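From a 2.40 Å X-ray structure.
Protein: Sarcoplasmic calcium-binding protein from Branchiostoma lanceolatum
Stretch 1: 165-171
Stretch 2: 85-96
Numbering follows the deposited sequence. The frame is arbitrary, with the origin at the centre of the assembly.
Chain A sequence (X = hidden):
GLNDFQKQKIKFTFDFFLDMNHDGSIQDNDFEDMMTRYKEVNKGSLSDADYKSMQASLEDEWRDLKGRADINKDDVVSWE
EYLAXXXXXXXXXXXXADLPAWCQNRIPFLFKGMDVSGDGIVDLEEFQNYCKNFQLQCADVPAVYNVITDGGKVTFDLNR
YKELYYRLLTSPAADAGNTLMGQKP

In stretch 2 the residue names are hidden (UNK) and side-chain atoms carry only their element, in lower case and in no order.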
ATOM      1  N   TYR A 165     -10.397  13.009   6.143  1.00 17.18           N
ATOM      2  CA  TYR A 165      -9.779  13.299   4.812  1.00 17.93           C
ATOM      3  C   TYR A 165      -8.863  14.528   4.951  1.00 16.22           C
ATOM      4  O   TYR A 165      -7.687  14.433   4.584  1.00 14.63           O
ATOM      5  CB  TYR A 165     -10.814  13.369   3.709  1.00 17.31           C
ATOM      6  CG  TYR A 165     -10.341  13.674   2.321  1.00 18.33           C
ATOM      7  CD1 TYR A 165     -10.125  15.019   1.963  1.00 20.87           C
ATOM      8  CD2 TYR A 165     -10.155  12.731   1.342  1.00 18.94           C
ATOM      9  CE1 TYR A 165      -9.754  15.375   0.676  1.00 22.44           C
ATOM     10  CE2 TYR A 165      -9.750  13.049   0.036  1.00 20.52           C
ATOM     11  CZ  TYR A 165      -9.587  14.379  -0.294  1.00 23.57           C
ATOM     12  OH  TYR A 165      -9.191  14.750  -1.565  1.00 24.41           O
ATOM     13  N   TYR A 166      -9.391  15.558   5.589  1.00 15.95           N
ATOM     14  CA  TYR A 166      -8.701  16.810   5.869  1.00 16.27           C
ATOM     15  C   TYR A 166      -7.360  16.588   6.553  1.00 17.09           C
ATOM     16  O   TYR A 166      -6.322  17.178   6.204  1.00 19.09           O
ATOM     17  CB  TYR A 166      -9.522  17.762   6.794  1.00 13.75           C
ATOM     18  CG  TYR A 166      -8.778  19.065   7.003  1.00 17.31           C
ATOM     19  CD1 TYR A 166      -8.548  19.889   5.896  1.00 19.73           C
ATOM     20  CD2 TYR A 166      -8.305  19.522   8.244  1.00 18.56           C
ATOM     21  CE1 TYR A 166      -7.890  21.107   5.965  1.00 19.88           C
ATOM     22  CE2 TYR A 166      -7.617  20.730   8.345  1.00 20.49           C
ATOM     23  CZ  TYR A 166      -7.425  21.521   7.216  1.00 22.34           C
ATOM     24  OH  TYR A 166      -6.771  22.726   7.313  1.00 24.71           O
ATOM     25  N   ARG A 167      -7.381  15.747   7.572  1.00 16.87           N
ATOM     26  CA  ARG A 167      -6.163  15.482   8.355  1.00 15.64           C
ATOM     27  C   ARG A 167      -5.150  14.650   7.588  1.00 14.11           C
ATOM     28  O   ARG A 167      -3.951  14.803   7.889  1.00 14.05           O
ATOM     29  CB  ARG A 167      -6.494  14.816   9.676  1.00 15.24           C
ATOM     30  CG  ARG A 167      -7.349  15.708  10.596  1.00 14.18           C
ATOM     31  CD  ARG A 167      -7.748  14.750  11.713  1.00 17.79           C
ATOM     32  NE  ARG A 167      -8.334  15.477  12.816  1.00 22.00           N
ATOM     33  CZ  ARG A 167      -7.564  15.965  13.805  1.00 25.34           C
ATOM     34  NH1 ARG A 167      -6.244  15.715  13.768  1.00 25.97           N
ATOM     35  NH2 ARG A 167      -8.112  16.630  14.813  1.00 25.93           N
ATOM     36  N   LEU A 168      -5.638  13.820   6.724  1.00 14.14           N
ATOM     37  CA  LEU A 168      -4.813  12.954   5.879  1.00 17.30           C
ATOM     38  C   LEU A 168      -4.002  13.846   4.909  1.00 17.56           C
ATOM     39  O   LEU A 168      -2.857  13.600   4.601  1.00 17.32           O
ATOM     40  CB  LEU A 168      -5.754  12.055   5.032  1.00 18.97           C
ATOM     41  CG  LEU A 168      -5.245  10.793   4.402  1.00 21.47           C
ATOM     42  CD1 LEU A 168      -5.677  10.678   2.925  1.00 23.67           C
ATOM     43  CD2 LEU A 168      -3.737  10.651   4.449  1.00 20.08           C
ATOM     44  N   LEU A 169      -4.712  14.845   4.382  1.00 18.49           N
ATOM     45  CA  LEU A 169      -4.143  15.775   3.422  1.00 18.86           C
ATOM     46  C   LEU A 169      -3.229  16.819   4.093  1.00 17.84           C
ATOM     47  O   LEU A 169      -2.204  17.190   3.472  1.00 17.39           O
ATOM     48  CB  LEU A 169      -5.267  16.372   2.575  1.00 18.19           C
ATOM     49  CG  LEU A 169      -5.596  15.834   1.199  1.00 18.16           C
ATOM     50  CD1 LEU A 169      -4.366  15.657   0.309  1.00 17.84           C
ATOM     51  CD2 LEU A 169      -6.250  14.445   1.359  1.00 19.14           C
ATOM     52  N   THR A 170      -3.566  17.299   5.267  1.00 15.79           N
ATOM     53  CA  THR A 170      -2.748  18.376   5.846  1.00 15.76           C
ATOM     54  C   THR A 170      -1.914  18.263   7.063  1.00 16.95           C
ATOM     55  O   THR A 170      -0.876  19.024   7.115  1.00 17.91           O
ATOM     56  CB  THR A 170      -3.714  19.638   5.958  1.00 15.41           C
ATOM     57  OG1 THR A 170      -4.691  19.283   6.965  1.00 16.51           O
ATOM     58  CG2 THR A 170      -4.383  19.952   4.605  1.00 14.84           C
ATOM     59  N   SER A 171      -2.127  17.341   7.988  1.00 17.29           N
ATOM     60  CA  SER A 171      -1.331  17.308   9.215  1.00 16.92           C
ATOM     61  C   SER A 171       0.132  17.003   8.977  1.00 17.18           C
ATOM     62  O   SER A 171       0.457  16.135   8.181  1.00 17.50           O
ATOM     63  CB  SER A 171      -1.853  16.296  10.238  1.00 16.44           C
ATOM     64  OG  SER A 171      -3.268  16.444  10.308  1.00 19.78           O
ATOM     65  N   UNK A  85       0.492  21.755  -6.071  1.00 17.61           N
ATOM     66  CA  UNK A  85      -0.873  22.171  -5.717  1.00 17.42           C
ATOM     67  C   UNK A  85      -1.067  22.013  -4.202  1.00 17.38           C
ATOM     68  O   UNK A  85      -1.584  22.917  -3.525  1.00 18.38           O
ATOM     69  c   UNK A  85      -3.325  21.722  -5.917  1.00 18.58           C
ATOM     70  c   UNK A  85      -4.095  19.207  -6.596  1.00 18.31           C
ATOM     71  s   UNK A  85      -4.565  20.899  -7.002  1.00 21.10           S
ATOM     72  c   UNK A  85      -1.948  21.396  -6.455  1.00 17.50           C
ATOM     73  N   UNK A  86      -0.630  20.902  -3.678  1.00 18.58           N
ATOM     74  CA  UNK A  86      -0.782  20.665  -2.213  1.00 19.58           C
ATOM     75  C   UNK A  86       0.071  21.564  -1.358  1.00 20.08           C
ATOM     76  O   UNK A  86      -0.426  22.035  -0.301  1.00 19.63           O
ATOM     77  c   UNK A  86      -3.185  18.909  -1.309  1.00 20.38           C
ATOM     78  c   UNK A  86      -5.559  18.220  -1.354  1.00 17.79           C
ATOM     79  n   UNK A  86      -3.781  17.522  -2.956  1.00 17.32           N
ATOM     80  c   UNK A  86      -0.656  19.175  -1.932  1.00 18.96           C
ATOM     81  c   UNK A  86      -5.746  19.010  -0.226  1.00 16.71           C
ATOM     82  c   UNK A  86      -4.277  18.189  -1.893  1.00 19.23           C
ATOM     83  c   UNK A  86      -2.458  17.799  -3.105  1.00 18.14           C
ATOM     84  c   UNK A  86      -4.703  19.739   0.335  1.00 16.94           C
ATOM     85  c   UNK A  86      -2.044  18.623  -2.129  1.00 18.86           C
ATOM     86  c   UNK A  86      -3.418  19.697  -0.184  1.00 19.80           C
ATOM     87  N   UNK A  87       1.282  21.838  -1.794  1.00 21.18           N
ATOM     88  CA  UNK A  87       2.170  22.755  -1.035  1.00 21.94           C
ATOM     89  C   UNK A  87       1.540  24.121  -0.940  1.00 20.79           C
ATOM     90  O   UNK A  87       1.650  24.773   0.103  1.00 22.13           O
ATOM     91  o   UNK A  87       6.136  23.037  -1.083  1.00 29.53           O
ATOM     92  o   UNK A  87       6.496  20.833  -1.036  1.00 29.03           O
ATOM     93  c   UNK A  87       5.819  21.862  -1.263  1.00 29.29           C
ATOM     94  c   UNK A  87       3.571  22.896  -1.568  1.00 22.53           C
ATOM     95  c   UNK A  87       4.410  21.634  -1.792  1.00 26.02           C
ATOM     96  N   UNK A  88       0.877  24.509  -2.005  1.00 21.24           N
ATOM     97  CA  UNK A  88       0.186  25.840  -2.057  1.00 21.39           C
ATOM     98  C   UNK A  88      -0.962  25.820  -1.071  1.00 20.83           C
ATOM     99  O   UNK A  88      -0.966  26.617  -0.138  1.00 20.66           O
ATOM    100  n   UNK A  88      -4.147  25.886  -4.957  1.00 31.43           N
ATOM    101  c   UNK A  88      -1.084  27.184  -3.978  1.00 23.20           C
ATOM    102  c   UNK A  88      -2.709  25.597  -5.298  1.00 31.12           C
ATOM    103  c   UNK A  88      -0.122  26.179  -3.480  1.00 22.04           C
ATOM    104  c   UNK A  88      -1.793  26.782  -5.281  1.00 30.13           C
ATOM    105  N   UNK A  89      -1.946  24.933  -1.116  1.00 20.87           N
ATOM    106  CA  UNK A  89      -3.044  24.925  -0.146  1.00 20.40           C
ATOM    107  C   UNK A  89      -2.692  24.600   1.286  1.00 21.12           C
ATOM    108  O   UNK A  89      -3.403  25.059   2.193  1.00 20.13           O
ATOM    109  c   UNK A  89      -4.748  24.322  -1.986  1.00 21.23           C
ATOM    110  c   UNK A  89      -4.192  23.942  -0.636  1.00 18.42           C
ATOM    111  o   UNK A  89      -3.514  22.685  -0.683  1.00 21.13           O
ATOM    112  N   UNK A  90      -1.676  23.779   1.533  1.00 22.65           N
ATOM    113  CA  UNK A  90      -1.381  23.491   2.966  1.00 24.76           C
ATOM    114  C   UNK A  90      -0.902  24.808   3.555  1.00 27.15           C
ATOM    115  O   UNK A  90      -1.226  25.241   4.664  1.00 27.89           O
ATOM    116  c   UNK A  90      -1.089  20.955   2.896  1.00 23.24           C
ATOM    117  c   UNK A  90       0.312  22.313   4.512  1.00 24.51           C
ATOM    118  c   UNK A  90      -0.376  22.300   3.123  1.00 23.10           C
ATOM    119  c   UNK A  90      -0.208  19.679   2.992  1.00 23.97           C
ATOM    120  N   UNK A  91      -0.109  25.488   2.721  1.00 29.01           N
ATOM    121  CA  UNK A  91       0.478  26.777   3.135  1.00 30.35           C
ATOM    122  C   UNK A  91      -0.543  27.699   3.765  1.00 30.77           C
ATOM    123  O   UNK A  91      -0.159  28.438   4.700  1.00 32.17           O
ATOM    124  c   UNK A  91       1.217  27.372   1.948  1.00 30.52           C
ATOM    125  N   UNK A  92      -1.790  27.662   3.344  1.00 31.07           N
ATOM    126  CA  UNK A  92      -2.860  28.515   3.850  1.00 31.26           C
ATOM    127  C   UNK A  92      -4.264  27.961   4.003  1.00 30.76           C
ATOM    128  O   UNK A  92      -5.145  28.765   3.579  1.00 32.33           O
ATOM    129  c   UNK A  92      -3.038  29.743   2.813  1.00 31.81           C
ATOM    130  o   UNK A  92      -3.529  29.036   1.641  1.00 29.82           O
ATOM    131  c   UNK A  92      -1.761  30.543   2.592  1.00 31.97           C
ATOM    132  N   UNK A  93      -4.596  26.808   4.489  1.00 29.73           N
ATOM    133  CA  UNK A  93      -6.001  26.332   4.645  1.00 29.16           C
ATOM    134  C   UNK A  93      -6.285  25.959   6.107  1.00 28.79           C
ATOM    135  O   UNK A  93      -5.326  25.537   6.793  1.00 28.13           O
ATOM    136  c   UNK A  93      -6.177  25.141   3.697  1.00 29.56           C
ATOM    137  s   UNK A  93      -5.059  23.765   4.120  1.00 29.07           S
ATOM    138  N   UNK A  94      -7.499  26.065   6.632  1.00 29.49           N
ATOM    139  CA  UNK A  94      -7.778  25.718   8.035  1.00 30.36           C
ATOM    140  C   UNK A  94      -8.886  24.740   8.345  1.00 29.87           C
ATOM    141  O   UNK A  94      -8.832  24.184   9.488  1.00 30.74           O
ATOM    142  c   UNK A  94      -8.476  26.423  12.521  1.00 34.00           C
ATOM    143  c   UNK A  94      -7.958  26.930   8.970  1.00 30.68           C
ATOM    144  n   UNK A  94      -9.615  25.591  12.030  1.00 33.57           N
ATOM    145  c   UNK A  94      -7.950  27.389  11.471  1.00 32.92           C
ATOM    146  c   UNK A  94      -7.228  26.773  10.301  1.00 30.97           C
ATOM    147  N   UNK A  95      -9.821  24.472   7.482  1.00 30.00           N
ATOM    148  CA  UNK A  95     -10.918  23.479   7.720  1.00 28.65           C
ATOM    149  C   UNK A  95     -11.215  22.778   6.380  1.00 28.88           C
ATOM    150  O   UNK A  95     -10.659  23.271   5.367  1.00 29.32           O
ATOM    151  c   UNK A  95     -12.173  24.175   8.204  1.00 27.78           C
ATOM    152  o   UNK A  95     -12.761  24.885   7.129  1.00 25.97           O
ATOM    153  N   UNK A  96     -12.039  21.733   6.371  1.00 28.14           N
ATOM    154  CA  UNK A  96     -12.373  21.024   5.145  1.00 28.63           C
ATOM    155  C   UNK A  96     -12.936  22.080   4.156  1.00 28.49           C
ATOM    156  O   UNK A  96     -12.632  22.057   2.957  1.00 27.70           O
ATOM    157  c   UNK A  96     -12.568  18.566   4.555  1.00 30.68           C
ATOM    158  c   UNK A  96     -14.605  19.911   4.552  1.00 30.89           C
ATOM    159  c   UNK A  96     -13.229  19.778   5.230  1.00 29.65           C
TER

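Position 85 carries three carbons and one sulfur in an unbranched chain, with a carbon beyond the sulfur; a thioether of this length is Met85. Its side chain does not touch stretch 1.

Position 86 has one carbon leading into fused five- and six-membered rings holding eight carbons and one nitrogen, an indole, hence Trp86. Leu169 CD1 lies 3.3 Å from Trp86 CZ2 and 3.5 Å from the centroid of the six-membered ring, 21° off its normal, so the methyl sits over the ring face in a CH-pi contact.

At 87, three carbons end in two oxygens bonded to the third; the two carbons before the carboxylate make this Glu87. Position 88, four carbons in a row ending in nitrogen, is Lys88. Neither reaches stretch 1.

Position 89 has a first carbon bearing one oxygen and one carbon: Thr89. Its OG1 donates to Trp86 O at 3.2 Å.

Position 90 shows four carbons, forked at the first, with one arm two carbons long. That asymmetry identifies Ile90. Its CD1 approaches Leu169 O at 3.2 Å, and Ile90 CG1 lies 3.8 Å from Thr170 CG2.

A single carbon at 91 gives Ala91. Position 92 repeats the carbon with one oxygen and one carbon, so it is Thr92; neither reaches stretch 1.

One carbon and one sulfur at 93 define Cys93. Its SG is 3.9 Å from Thr170 CG2 and 4.3 Å from Tyr166 CE1, oblique to the tyrosine ring.

Position 94, four carbons then nitrogen, is Lys94. Its CB points away, and its backbone makes the close approach, Lys94 C to Tyr166 OH at 3.1 Å. At 95, one carbon and one oxygen give Ser95, whose CB also points away. Position 96 has one carbon carrying two others, Val96; its CG2 packs 3.9 Å from Tyr166 CB.

The contact works by packing: no hydrogen bond crosses it. Although Tyr166 OH is 3.2 Å from Cys93 O, the angle is poor. The helix axes cross at 112° and approach no closer than 11.2 Å, leaving side chains to bridge the gap. Leu169 and Thr170 meet Trp86 and Ile90, while Tyr166 lies along the segment from Cys93 to Val96, with Val96 N and Ser95 C over one ring face. Thr170 OG1 donates to Tyr166 O at 2.8 Å, satisfying the hydroxyl within its helix while CG2 packs against stretch 2. Together the two stretches bury 462 Å².

Stretch 2 85-96: MWEKTIATCKSV
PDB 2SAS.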